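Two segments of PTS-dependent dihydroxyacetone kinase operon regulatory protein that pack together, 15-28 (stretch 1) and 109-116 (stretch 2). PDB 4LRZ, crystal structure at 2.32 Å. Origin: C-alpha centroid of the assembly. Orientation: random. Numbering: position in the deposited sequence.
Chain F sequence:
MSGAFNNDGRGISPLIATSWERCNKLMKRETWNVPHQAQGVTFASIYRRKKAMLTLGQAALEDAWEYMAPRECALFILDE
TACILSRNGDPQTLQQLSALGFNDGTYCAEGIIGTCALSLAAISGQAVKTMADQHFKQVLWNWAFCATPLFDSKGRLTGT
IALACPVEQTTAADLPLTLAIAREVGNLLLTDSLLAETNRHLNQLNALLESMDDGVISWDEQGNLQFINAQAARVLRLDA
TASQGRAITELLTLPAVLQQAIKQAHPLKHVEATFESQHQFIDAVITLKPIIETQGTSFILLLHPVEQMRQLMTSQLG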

# COMPACT_ATOMS: atom_id res chain seq x y z
N LEU F 15 17.55 -23.48 15.20
CA LEU F 15 17.03 -22.21 15.73
C LEU F 15 16.64 -22.32 17.20
O LEU F 15 17.02 -21.47 17.99
CB LEU F 15 15.84 -21.70 14.89
CG LEU F 15 15.62 -20.18 14.86
CD1 LEU F 15 16.87 -19.41 14.38
CD2 LEU F 15 14.42 -19.82 13.99
N ILE F 16 15.92 -23.37 17.55
CA ILE F 16 15.50 -23.64 18.92
C ILE F 16 16.70 -23.96 19.83
O ILE F 16 16.85 -23.36 20.88
CB ILE F 16 14.43 -24.77 19.00
CG1 ILE F 16 13.02 -24.18 18.91
CG2 ILE F 16 14.49 -25.52 20.32
CD1 ILE F 16 12.62 -23.71 17.55
N ALA F 17 17.53 -24.90 19.38
CA ALA F 17 18.69 -25.37 20.10
C ALA F 17 19.64 -24.23 20.43
O ALA F 17 20.14 -24.14 21.53
CB ALA F 17 19.42 -26.46 19.26
N THR F 18 19.86 -23.35 19.45
CA THR F 18 20.71 -22.18 19.62
C THR F 18 20.12 -21.24 20.67
O THR F 18 20.84 -20.72 21.53
CB THR F 18 20.83 -21.44 18.28
OG1 THR F 18 21.45 -22.33 17.35
CG2 THR F 18 21.68 -20.19 18.41
N SER F 19 18.79 -21.05 20.59
CA SER F 19 18.05 -20.27 21.57
C SER F 19 18.18 -20.85 22.98
O SER F 19 18.37 -20.11 23.95
CB SER F 19 16.58 -20.17 21.17
OG SER F 19 15.83 -19.59 22.23
N TRP F 20 18.06 -22.17 23.09
CA TRP F 20 18.30 -22.87 24.34
C TRP F 20 19.69 -22.61 24.91
O TRP F 20 19.81 -22.39 26.10
CB TRP F 20 18.10 -24.34 24.16
CG TRP F 20 16.68 -24.79 24.09
CD1 TRP F 20 15.55 -24.00 23.97
CD2 TRP F 20 16.22 -26.15 24.04
NE1 TRP F 20 14.43 -24.79 23.91
CE2 TRP F 20 14.80 -26.11 23.94
CE3 TRP F 20 16.87 -27.40 24.11
CZ2 TRP F 20 14.01 -27.28 23.91
CZ3 TRP F 20 16.08 -28.57 24.05
CH2 TRP F 20 14.67 -28.50 23.95
N GLU F 21 20.73 -22.61 24.06
CA GLU F 21 22.09 -22.27 24.54
C GLU F 21 22.19 -20.86 25.12
O GLU F 21 22.94 -20.66 26.05
CB GLU F 21 23.20 -22.44 23.47
CG GLU F 21 23.41 -23.85 22.87
CD GLU F 21 24.50 -23.90 21.73
OE1 GLU F 21 24.81 -22.82 21.12
OE2 GLU F 21 25.05 -25.02 21.45
N ARG F 22 21.46 -19.88 24.58
CA ARG F 22 21.49 -18.52 25.14
C ARG F 22 20.77 -18.49 26.49
O ARG F 22 21.23 -17.87 27.45
CB ARG F 22 20.87 -17.50 24.18
CG ARG F 22 21.59 -17.39 22.82
CD ARG F 22 21.04 -16.19 22.00
NE ARG F 22 19.63 -16.34 21.58
CZ ARG F 22 19.25 -16.93 20.44
NH1 ARG F 22 20.16 -17.43 19.60
NH2 ARG F 22 17.96 -17.03 20.15
N CYS F 23 19.64 -19.18 26.54
CA CYS F 23 18.81 -19.26 27.75
C CYS F 23 19.47 -20.02 28.91
O CYS F 23 19.20 -19.73 30.07
CB CYS F 23 17.45 -19.89 27.42
SG CYS F 23 16.29 -18.88 26.41
N ASN F 24 20.32 -20.99 28.56
CA ASN F 24 21.07 -21.82 29.50
C ASN F 24 21.99 -21.04 30.44
O ASN F 24 22.18 -21.43 31.58
CB ASN F 24 21.91 -22.85 28.73
CG ASN F 24 21.19 -24.16 28.56
OD1 ASN F 24 20.32 -24.51 29.36
ND2 ASN F 24 21.53 -24.89 27.50
N LYS F 25 22.56 -19.94 29.93
CA LYS F 25 23.47 -19.09 30.68
C LYS F 25 22.84 -18.57 31.97
O LYS F 25 23.45 -18.69 33.04
CB LYS F 25 23.94 -17.92 29.82
CG LYS F 25 24.79 -18.30 28.59
CD LYS F 25 25.09 -17.05 27.68
CE LYS F 25 25.45 -17.40 26.21
NZ LYS F 25 24.62 -16.65 25.14
N LEU F 26 21.62 -18.05 31.89
CA LEU F 26 21.05 -17.15 32.91
C LEU F 26 19.70 -17.53 33.49
O LEU F 26 19.06 -16.70 34.12
CB LEU F 26 20.79 -15.79 32.28
CG LEU F 26 21.94 -14.93 31.80
CD1 LEU F 26 21.34 -13.97 30.75
CD2 LEU F 26 22.61 -14.22 32.99
N MET F 27 19.25 -18.74 33.25
CA MET F 27 17.84 -18.99 33.34
C MET F 27 17.66 -20.48 33.53
O MET F 27 18.42 -21.29 32.99
CB MET F 27 17.20 -18.53 32.00
CG MET F 27 16.03 -17.52 32.03
SD MET F 27 15.17 -17.30 30.37
CE MET F 27 16.64 -16.82 29.46
N LYS F 28 16.63 -20.85 34.26
CA LYS F 28 16.30 -22.26 34.48
C LYS F 28 14.96 -22.61 33.84
O LYS F 28 14.07 -21.76 33.74
CB LYS F 28 16.29 -22.57 35.98
CG LYS F 28 17.59 -22.16 36.66
CD LYS F 28 17.35 -21.49 38.01
CE LYS F 28 17.71 -22.40 39.21
NZ LYS F 28 16.99 -21.94 40.47
N ALA F 109 10.51 -10.85 25.99
CA ALA F 109 11.89 -11.12 25.58
C ALA F 109 12.34 -12.54 25.94
O ALA F 109 11.81 -13.17 26.85
CB ALA F 109 12.89 -10.05 26.13
N GLU F 110 13.24 -13.05 25.12
CA GLU F 110 13.79 -14.36 25.28
C GLU F 110 14.51 -14.43 26.62
O GLU F 110 14.52 -15.50 27.24
CB GLU F 110 14.83 -14.58 24.19
CG GLU F 110 15.39 -15.98 24.17
CD GLU F 110 16.32 -16.19 22.98
OE1 GLU F 110 17.36 -15.51 22.92
OE2 GLU F 110 16.00 -17.02 22.09
N GLY F 111 15.14 -13.33 27.02
CA GLY F 111 15.88 -13.26 28.28
C GLY F 111 14.92 -13.27 29.48
O GLY F 111 15.37 -13.36 30.62
N ILE F 112 13.61 -13.21 29.22
CA ILE F 112 12.65 -13.23 30.36
C ILE F 112 11.81 -14.51 30.37
O ILE F 112 11.61 -15.14 31.41
CB ILE F 112 11.73 -11.99 30.37
CG1 ILE F 112 12.55 -10.70 30.25
CG2 ILE F 112 10.82 -12.00 31.59
CD1 ILE F 112 11.73 -9.43 30.23
N ILE F 113 11.32 -14.91 29.21
CA ILE F 113 10.40 -16.05 29.22
C ILE F 113 11.00 -17.27 28.52
O ILE F 113 10.33 -18.29 28.39
CB ILE F 113 8.95 -15.70 28.67
CG1 ILE F 113 8.98 -15.37 27.15
CG2 ILE F 113 8.26 -14.61 29.54
CD1 ILE F 113 7.63 -15.30 26.52
N GLY F 114 12.24 -17.14 28.05
CA GLY F 114 12.85 -18.23 27.33
C GLY F 114 12.40 -18.35 25.88
O GLY F 114 11.59 -17.57 25.41
N THR F 115 12.95 -19.33 25.19
CA THR F 115 12.66 -19.64 23.83
C THR F 115 11.17 -19.77 23.63
O THR F 115 10.51 -20.62 24.29
CB THR F 115 13.27 -21.00 23.45
OG1 THR F 115 14.62 -21.06 23.91
CG2 THR F 115 13.20 -21.24 21.92
N CYS F 116 10.67 -18.95 22.70
CA CYS F 116 9.27 -18.77 22.39
C CYS F 116 9.13 -17.94 21.13
O CYS F 116 9.83 -16.94 20.96
CB CYS F 116 8.54 -18.05 23.56
SG CYS F 116 6.76 -18.05 23.38

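The contact is organized around the carboxylate of Glu-110, which lies in the first turn of a short helix and reaches toward the longer helix of stretch 1. Arg-22 meets it side-on, through NE and NH2, in a bidentate salt bridge: NE donates to OE1 of Glu-110 at 2.8 Å, and NH2 donates to OE2 of Glu-110, also at 2.8 Å. The N-H...acceptor angles are 164° and 147°, so the first bond is the straighter. A guanidinium suits this place because it presents two N-H groups along one edge, matched to the two carboxylate oxygens.

Glu-110 OE2 accepts a second bond, from Ser-19 OG at 2.6 Å. Ser-19 OG is itself an acceptor, receiving a bond from Thr-115 OG1 at 2.5 Å. The result is a relay, Thr-115 to Ser-19 to Glu-110, running down to the charged acceptor. Serine fits the middle because a hydroxyl can donate and accept at once, and its short side chain suits the close approach of the backbones, with Ser-19 CA and Thr-115 CA 5.9 Å apart. Thr-115 OG1 also lies at the edge of the Trp-20 ring, 3.1 Å from CD1, while Trp-20 NE1 is satisfied elsewhere in the structure. The Thr-115 methyl serves apolar packing, with Thr-115 CG2 4.2 Å from Ile-16 CG1.

One turn beyond Ser-19, sulfur takes over. Cys-23 SG sits 3.6 Å from Gly-114 CA and 3.8 Å from Glu-110 CG, a compact filler between the two segments. Farther along, Met-27 bends its flexible thioether over the short helix, bringing CE to 3.3 Å from Glu-110 O and SD to 3.7 Å from Gly-114 N. These last two backbone atoms are already paired, since Gly-114 N donates to Glu-110 O at 2.9 Å. Gly-114 then leaves the helix with positive phi, at backbone angles where a CB would jam against the preceding carbonyl oxygen.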